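Local structure of cytochrome C' (Rhodopseudomonas palustris, 1MQV) at residues A[36-41]-A[91-96]; A[68-73]-A[118-123]. The protein is a high-spin c-type cytochrome of electron transport whose heme iron lacks a sixth ligand and whose exact function is not known. The protein carries 3 engineered substitutions. All blocks are in the same frame, centred on the assembly; numbering follows the deposited sequence.

Overall arrangement
Cytochrome c' is a four-helix bundle, helices 4-27, 34-50, 75-95 and 99-120, with heme c attached to the last. Contacts 1 and 2 lie on opposite sides of the chain's centre, their centres 28 Å apart and their nearest atoms about 16 Å apart. Contact 1 (36-41 with 91-96) joins two antiparallel helices, is mostly buried and combines aliphatic packing with a large share from two glutamines at its border. Contact 2 (68-73 with 118-123) is only partly buried: it fastens the loop between helices 34-50 and 75-95 to the end of helix 99-120, using a backbone hydrogen bond besides apolar contacts, and R121 reaches from it to the heme.

Contact 1. Residues A[36-41]-A[91-96]; sequences VVQKSL and AAQGTI
L41 of helix 34-50 carries much of the meeting with the end of helix 75-95. Its CB rests 3.8 Å from CG of Q93. With CG anti to the carbonyl carbon (chi1 -68°), the branch heads for the other helix: CD1 comes 3.8 Å from CB of A92 and also lies against that residue's carbonyl. The second methyl, CD2, lies 4.0 Å from the same CB. Beyond A92, CD1 of L41 makes a looser 4.4 Å approach to CD1 of I96. One turn earlier V37 meets I96 at about a right angle, methyl to methyl, CG1 to CG2 at 3.9 Å. I96 is the first residue to leave the helical conformation, yet its N still bonds to O of A92, and its CB points toward helix 34-50. The engineered W32 and helix 99-120 also pack on it.

The axes of segments 36-41 and 91-95 run nearly antiparallel, at 166°. Their closest approach is 9.5 Å. The nearest CA atoms, of Q38 and Q93, are 5.9 Å apart. These two side chains cross obliquely at the border of the contact. Q93 runs extended beyond CG alongside L41, and Q38 bends at chi2 so that its amide folds toward Q93.

In this bundle packing the buried methyls need no polar partner, whereas the glutamines, a large share of the interface, add aliphatic CH2 groups while keeping their amides at its partly exposed border.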
loop_
_atom_site.group_PDB
_atom_site.type_symbol
_atom_site.label_atom_id
_atom_site.label_comp_id
_atom_site.label_asym_id
_atom_site.label_seq_id
_atom_site.Cartn_x
_atom_site.Cartn_y
_atom_site.Cartn_z
ATOM N N VAL A 36 -16.213 2.633 6.107
ATOM C CA VAL A 36 -15.266 3.231 5.160
ATOM C C VAL A 36 -13.841 2.806 5.488
ATOM O O VAL A 36 -13.051 2.535 4.603
ATOM C CB VAL A 36 -15.326 4.794 5.205
ATOM C CG1 VAL A 36 -14.113 5.399 4.427
ATOM C CG2 VAL A 36 -16.662 5.277 4.613
ATOM N N VAL A 37 -13.512 2.776 6.779
ATOM C CA VAL A 37 -12.175 2.387 7.211
ATOM C C VAL A 37 -11.918 0.920 6.903
ATOM O O VAL A 37 -10.863 0.565 6.380
ATOM C CB VAL A 37 -12.030 2.672 8.705
ATOM C CG1 VAL A 37 -10.746 2.120 9.227
ATOM C CG2 VAL A 37 -12.053 4.155 8.907
ATOM N N GLN A 38 -12.896 0.062 7.188
ATOM C CA GLN A 38 -12.765 -1.369 6.889
ATOM C C GLN A 38 -12.578 -1.583 5.389
ATOM O O GLN A 38 -11.793 -2.444 4.947
ATOM C CB GLN A 38 -14.016 -2.089 7.325
ATOM C CG GLN A 38 -14.007 -2.456 8.777
ATOM C CD GLN A 38 -12.966 -3.532 9.073
ATOM O OE1 GLN A 38 -11.796 -3.235 9.296
ATOM N NE2 GLN A 38 -13.391 -4.793 9.047
ATOM N N LYS A 39 -13.320 -0.806 4.606
ATOM C CA LYS A 39 -13.224 -0.924 3.138
ATOM C C LYS A 39 -11.801 -0.560 2.645
ATOM O O LYS A 39 -11.212 -1.265 1.805
ATOM C CB LYS A 39 -14.280 -0.029 2.506
ATOM C CG LYS A 39 -14.286 0.059 0.977
ATOM C CD LYS A 39 -15.417 0.949 0.537
ATOM C CE LYS A 39 -15.396 1.190 -0.971
ATOM N NZ LYS A 39 -15.743 -0.024 -1.735
ATOM N N SER A 40 -11.251 0.536 3.175
ATOM C CA SER A 40 -9.905 0.981 2.819
ATOM C C SER A 40 -8.866 -0.014 3.262
ATOM O O SER A 40 -7.950 -0.292 2.523
ATOM C CB SER A 40 -9.559 2.351 3.459
ATOM O OG SER A 40 -10.364 3.381 2.896
ATOM N N LEU A 41 -8.980 -0.549 4.482
ATOM C CA LEU A 41 -7.967 -1.484 4.920
ATOM C C LEU A 41 -8.015 -2.771 4.084
ATOM O O LEU A 41 -6.988 -3.377 3.781
ATOM C CB LEU A 41 -8.184 -1.801 6.404
ATOM C CG LEU A 41 -7.906 -0.601 7.299
ATOM C CD1 LEU A 41 -8.321 -0.936 8.750
ATOM C CD2 LEU A 41 -6.400 -0.324 7.280
ATOM N N ALA A 91 -4.395 -6.973 10.100
ATOM C CA ALA A 91 -4.496 -6.918 11.568
ATOM C C ALA A 91 -5.300 -5.666 11.983
ATOM O O ALA A 91 -6.077 -5.685 12.937
ATOM C CB ALA A 91 -3.096 -6.917 12.184
ATOM N N ALA A 92 -5.140 -4.579 11.246
ATOM C CA ALA A 92 -5.860 -3.350 11.558
ATOM C C ALA A 92 -7.385 -3.476 11.382
ATOM O O ALA A 92 -8.134 -2.726 12.006
ATOM C CB ALA A 92 -5.286 -2.149 10.700
ATOM N N GLN A 93 -7.856 -4.431 10.585
ATOM C CA GLN A 93 -9.302 -4.611 10.436
ATOM C C GLN A 93 -9.806 -5.120 11.764
ATOM O O GLN A 93 -10.935 -4.851 12.147
ATOM C CB GLN A 93 -9.620 -5.616 9.328
ATOM C CG GLN A 93 -9.189 -5.082 7.952
ATOM C CD GLN A 93 -9.341 -6.090 6.808
ATOM O OE1 GLN A 93 -8.478 -6.176 5.939
ATOM N NE2 GLN A 93 -10.446 -6.820 6.787
ATOM N N GLY A 94 -8.950 -5.836 12.481
ATOM C CA GLY A 94 -9.348 -6.344 13.775
ATOM C C GLY A 94 -9.085 -5.352 14.900
ATOM O O GLY A 94 -9.844 -5.298 15.871
ATOM N N THR A 95 -8.035 -4.538 14.777
ATOM C CA THR A 95 -7.703 -3.595 15.853
ATOM C C THR A 95 -8.331 -2.212 15.751
ATOM O O THR A 95 -8.444 -1.516 16.760
ATOM C CB THR A 95 -6.186 -3.423 15.981
ATOM O OG1 THR A 95 -5.664 -2.785 14.805
ATOM C CG2 THR A 95 -5.521 -4.788 16.150
ATOM N N ILE A 96 -8.717 -1.782 14.546
ATOM C CA ILE A 96 -9.336 -0.455 14.421
ATOM C C ILE A 96 -10.871 -0.560 14.417
ATOM O O ILE A 96 -11.507 -0.878 13.414
ATOM C CB ILE A 96 -8.794 0.279 13.163
ATOM C CG1 ILE A 96 -7.296 0.531 13.384
ATOM C CG2 ILE A 96 -9.545 1.643 12.953
ATOM C CD1 ILE A 96 -6.559 1.173 12.191
#

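Contact 2. Residues A[68-73]-A[118-123]; sequences LPKIFE and DDFRAK. Engineered in segment 68-73: F72 (natural residue Trp). With HEC (heme c), chain C.
A backbone hydrogen bond ties loop segment 68-73 to the end of helix 99-120, in segment 118-123: N of L68 donates to O of F120 over 2.9 Å, nearly straight at 169°, with the donor above the carbonyl plane. L68 and F120 are also the residues whose CA atoms lie nearest.

Van der Waals contacts of L68 with backbone carbonyls adjoin this bond. Its CG, anti to its own carbonyl carbon, lies against the F120 carbonyl, and CD1 reaches the backbone oxygens of D119 and R121. Among apolar contacts, CD2 of L68 meets CB of A122 at 3.9 Å. I71 crosses the F120 side chain obliquely, its CG1 3.5 Å from CD1 of the ring. K70 crosses the same side chain at about a right angle, its CG 4.0 Å from CE1 of F120. D119 CB lies over one ring face, while F78 makes an edge-to-face contact with the ring.

In this four-helix bundle, helix 99-120 bears the heme through C113, C116 and the axial ligand H117, and the chain unwinds just after F120, so the loop grips the helix end beside the heme site.

Toward the heme, R121 has CG anti to its backbone N (chi1 -173°), runs extended from CG to NE and lays one face of its guanidinium on the porphyrin, NH1 3.4 Å from C1A of the heme. An alanine here removes the guanidinium, which would probably leave that part of the heme face less covered.

As for charges, the K70 ammonium is not in contact with D119 (NZ to OD1 5.5 Å); the partner of D119 is K77, which forms a salt bridge with its OD2.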
loop_
_atom_site.group_PDB
_atom_site.type_symbol
_atom_site.label_atom_id
_atom_site.label_comp_id
_atom_site.label_asym_id
_atom_site.label_seq_id
_atom_site.Cartn_x
_atom_site.Cartn_y
_atom_site.Cartn_z
ATOM N N LEU A 68 12.385 1.595 -8.939
ATOM C CA LEU A 68 13.836 1.680 -9.051
ATOM C C LEU A 68 14.482 0.324 -9.330
ATOM O O LEU A 68 13.993 -0.716 -8.903
ATOM C CB LEU A 68 14.438 2.294 -7.761
ATOM C CG LEU A 68 13.930 3.694 -7.397
ATOM C CD1 LEU A 68 14.541 4.141 -6.057
ATOM C CD2 LEU A 68 14.297 4.689 -8.529
ATOM N N PRO A 69 15.619 0.316 -10.055
ATOM C CA PRO A 69 16.256 -0.973 -10.335
ATOM C C PRO A 69 16.668 -1.743 -9.083
ATOM O O PRO A 69 16.794 -2.971 -9.129
ATOM C CB PRO A 69 17.458 -0.584 -11.204
ATOM C CG PRO A 69 16.988 0.672 -11.891
ATOM C CD PRO A 69 16.309 1.411 -10.763
ATOM N N LYS A 70 16.855 -1.023 -7.975
ATOM C CA LYS A 70 17.259 -1.614 -6.703
ATOM C C LYS A 70 16.352 -2.783 -6.327
ATOM O O LYS A 70 16.775 -3.743 -5.676
ATOM C CB LYS A 70 17.242 -0.551 -5.614
ATOM C CG LYS A 70 17.788 -1.047 -4.240
ATOM C CD LYS A 70 17.885 0.092 -3.224
ATOM C CE LYS A 70 18.325 -0.405 -1.844
ATOM N NZ LYS A 70 19.699 -0.989 -1.846
ATOM N N ILE A 71 15.104 -2.707 -6.760
ATOM C CA ILE A 71 14.143 -3.760 -6.490
ATOM C C ILE A 71 14.684 -5.143 -6.843
ATOM O O ILE A 71 14.544 -6.093 -6.071
ATOM C CB ILE A 71 12.867 -3.518 -7.307
ATOM C CG1 ILE A 71 12.178 -2.255 -6.745
ATOM C CG2 ILE A 71 11.985 -4.805 -7.320
ATOM C CD1 ILE A 71 11.014 -1.730 -7.583
ATOM N N PHE A 72 15.320 -5.264 -8.004
ATOM C CA PHE A 72 15.798 -6.567 -8.427
ATOM C C PHE A 72 17.067 -7.079 -7.771
ATOM O O PHE A 72 17.464 -8.229 -7.987
ATOM C CB PHE A 72 15.874 -6.585 -9.957
ATOM C CG PHE A 72 14.568 -6.205 -10.581
ATOM C CD1 PHE A 72 13.479 -7.062 -10.484
ATOM C CD2 PHE A 72 14.367 -4.923 -11.081
ATOM C CE1 PHE A 72 12.221 -6.643 -10.858
ATOM C CE2 PHE A 72 13.107 -4.502 -11.458
ATOM C CZ PHE A 72 12.033 -5.357 -11.344
ATOM N N GLU A 73 17.672 -6.239 -6.944
ATOM C CA GLU A 73 18.872 -6.619 -6.219
ATOM C C GLU A 73 18.519 -6.929 -4.794
ATOM O O GLU A 73 19.386 -7.304 -4.034
ATOM C CB GLU A 73 19.897 -5.494 -6.186
ATOM C CG GLU A 73 20.682 -5.298 -7.471
ATOM C CD GLU A 73 21.771 -4.247 -7.316
ATOM O OE1 GLU A 73 22.719 -4.477 -6.530
ATOM O OE2 GLU A 73 21.672 -3.184 -7.971
ATOM N N ASP A 118 11.013 4.897 0.145
ATOM C CA ASP A 118 12.357 5.417 0.291
ATOM C C ASP A 118 13.447 4.570 -0.349
ATOM O O ASP A 118 14.479 5.126 -0.705
ATOM C CB ASP A 118 12.692 5.675 1.759
ATOM C CG ASP A 118 11.866 6.810 2.357
ATOM O OD1 ASP A 118 11.378 7.684 1.619
ATOM O OD2 ASP A 118 11.711 6.840 3.592
ATOM N N ASP A 119 13.232 3.257 -0.510
ATOM C CA ASP A 119 14.227 2.412 -1.130
ATOM C C ASP A 119 13.963 2.021 -2.566
ATOM O O ASP A 119 14.905 1.831 -3.346
ATOM C CB ASP A 119 14.405 1.084 -0.368
ATOM C CG ASP A 119 15.222 1.222 0.939
ATOM O OD1 ASP A 119 16.129 2.066 0.988
ATOM O OD2 ASP A 119 14.958 0.472 1.918
ATOM N N PHE A 120 12.696 1.960 -2.945
ATOM C CA PHE A 120 12.350 1.385 -4.248
ATOM C C PHE A 120 11.508 2.206 -5.218
ATOM O O PHE A 120 11.145 1.674 -6.271
ATOM C CB PHE A 120 11.623 0.071 -3.952
ATOM C CG PHE A 120 12.432 -0.882 -3.100
ATOM C CD1 PHE A 120 13.576 -1.473 -3.603
ATOM C CD2 PHE A 120 12.037 -1.206 -1.792
ATOM C CE1 PHE A 120 14.337 -2.388 -2.835
ATOM C CE2 PHE A 120 12.788 -2.116 -1.028
ATOM C CZ PHE A 120 13.939 -2.710 -1.551
ATOM N N ARG A 121 11.203 3.455 -4.866
ATOM C CA ARG A 121 10.402 4.336 -5.714
ATOM C C ARG A 121 11.158 5.618 -6.036
ATOM O O ARG A 121 11.830 6.172 -5.195
ATOM C CB ARG A 121 9.083 4.684 -5.025
ATOM C CG ARG A 121 8.093 5.469 -5.897
ATOM C CD ARG A 121 6.982 6.074 -5.014
ATOM N NE ARG A 121 6.054 6.867 -5.799
ATOM C CZ ARG A 121 4.833 7.188 -5.397
ATOM N NH1 ARG A 121 4.409 6.771 -4.215
ATOM N NH2 ARG A 121 4.037 7.925 -6.167
ATOM N N ALA A 122 11.078 6.076 -7.276
ATOM C CA ALA A 122 11.748 7.320 -7.627
ATOM C C ALA A 122 11.135 8.506 -6.851
ATOM O O ALA A 122 9.928 8.540 -6.577
ATOM C CB ALA A 122 11.650 7.551 -9.149
ATOM N N LYS A 123 11.989 9.472 -6.510
ATOM C CA LYS A 123 11.620 10.675 -5.749
ATOM C C LYS A 123 11.490 11.941 -6.589
ATOM O O LYS A 123 10.500 12.678 -6.388
ATOM C CB LYS A 123 12.657 10.918 -4.657
ATOM C CG LYS A 123 12.811 9.765 -3.717
ATOM C CD LYS A 123 13.708 10.115 -2.559
ATOM C CE LYS A 123 13.196 9.421 -1.312
ATOM N NZ LYS A 123 14.034 9.675 -0.119
HETATM FE FE HEC C . 3.545 2.729 -3.328
HETATM C CHA HEC C . 3.749 3.829 -6.503
HETATM C CHB HEC C . 0.742 4.635 -2.864
HETATM C CHC HEC C . 2.872 1.092 -0.442
HETATM C CHD HEC C . 6.153 0.416 -3.919
HETATM N NA HEC C . 2.444 4.021 -4.486
HETATM C C1A HEC C . 2.722 4.321 -5.784
HETATM C C2A HEC C . 1.759 5.245 -6.255
HETATM C C3A HEC C . 0.872 5.535 -5.212
HETATM C C4A HEC C . 1.342 4.727 -4.109
HETATM C CMA HEC C . -0.308 6.444 -5.072
HETATM C CAA HEC C . 1.756 5.886 -7.637
HETATM C CBA HEC C . 0.963 5.020 -8.591
HETATM C CGA HEC C . 0.760 5.715 -9.944
HETATM O O1A HEC C . -0.336 6.244 -10.155
HETATM O O2A HEC C . 1.697 5.720 -10.765
HETATM N NB HEC C . 2.158 2.858 -1.972
HETATM C C1B HEC C . 1.131 3.779 -1.843
HETATM C C2B HEC C . 0.439 3.707 -0.538
HETATM C C3B HEC C . 1.040 2.722 0.143
HETATM C C4B HEC C . 2.088 2.166 -0.762
HETATM C CMB HEC C . -0.716 4.665 -0.111
HETATM C CAB HEC C . 0.769 2.253 1.501
HETATM C CBB HEC C . -0.515 1.937 1.970
HETATM N NC HEC C . 4.288 1.077 -2.437
HETATM C C1C HEC C . 3.905 0.541 -1.207
HETATM C C2C HEC C . 4.745 -0.523 -0.812
HETATM C C3C HEC C . 5.713 -0.737 -1.758
HETATM C C4C HEC C . 5.393 0.308 -2.779
HETATM C CMC HEC C . 4.715 -1.216 0.593
HETATM C CAC HEC C . 6.864 -1.625 -1.839
HETATM C CBC HEC C . 6.840 -2.860 -1.041
HETATM N ND HEC C . 4.756 2.193 -4.869
HETATM C C1D HEC C . 5.834 1.349 -4.951
HETATM C C2D HEC C . 6.538 1.478 -6.245
HETATM C C3D HEC C . 5.843 2.443 -6.934
HETATM C C4D HEC C . 4.722 2.877 -6.102
HETATM C CMD HEC C . 7.629 0.465 -6.703
HETATM C CAD HEC C . 6.175 2.880 -8.439
HETATM C CBD HEC C . 5.241 1.988 -9.311
HETATM C CGD HEC C . 5.603 2.145 -10.786
HETATM O O1D HEC C . 5.788 3.309 -11.167
HETATM O O2D HEC C . 5.705 1.135 -11.511
#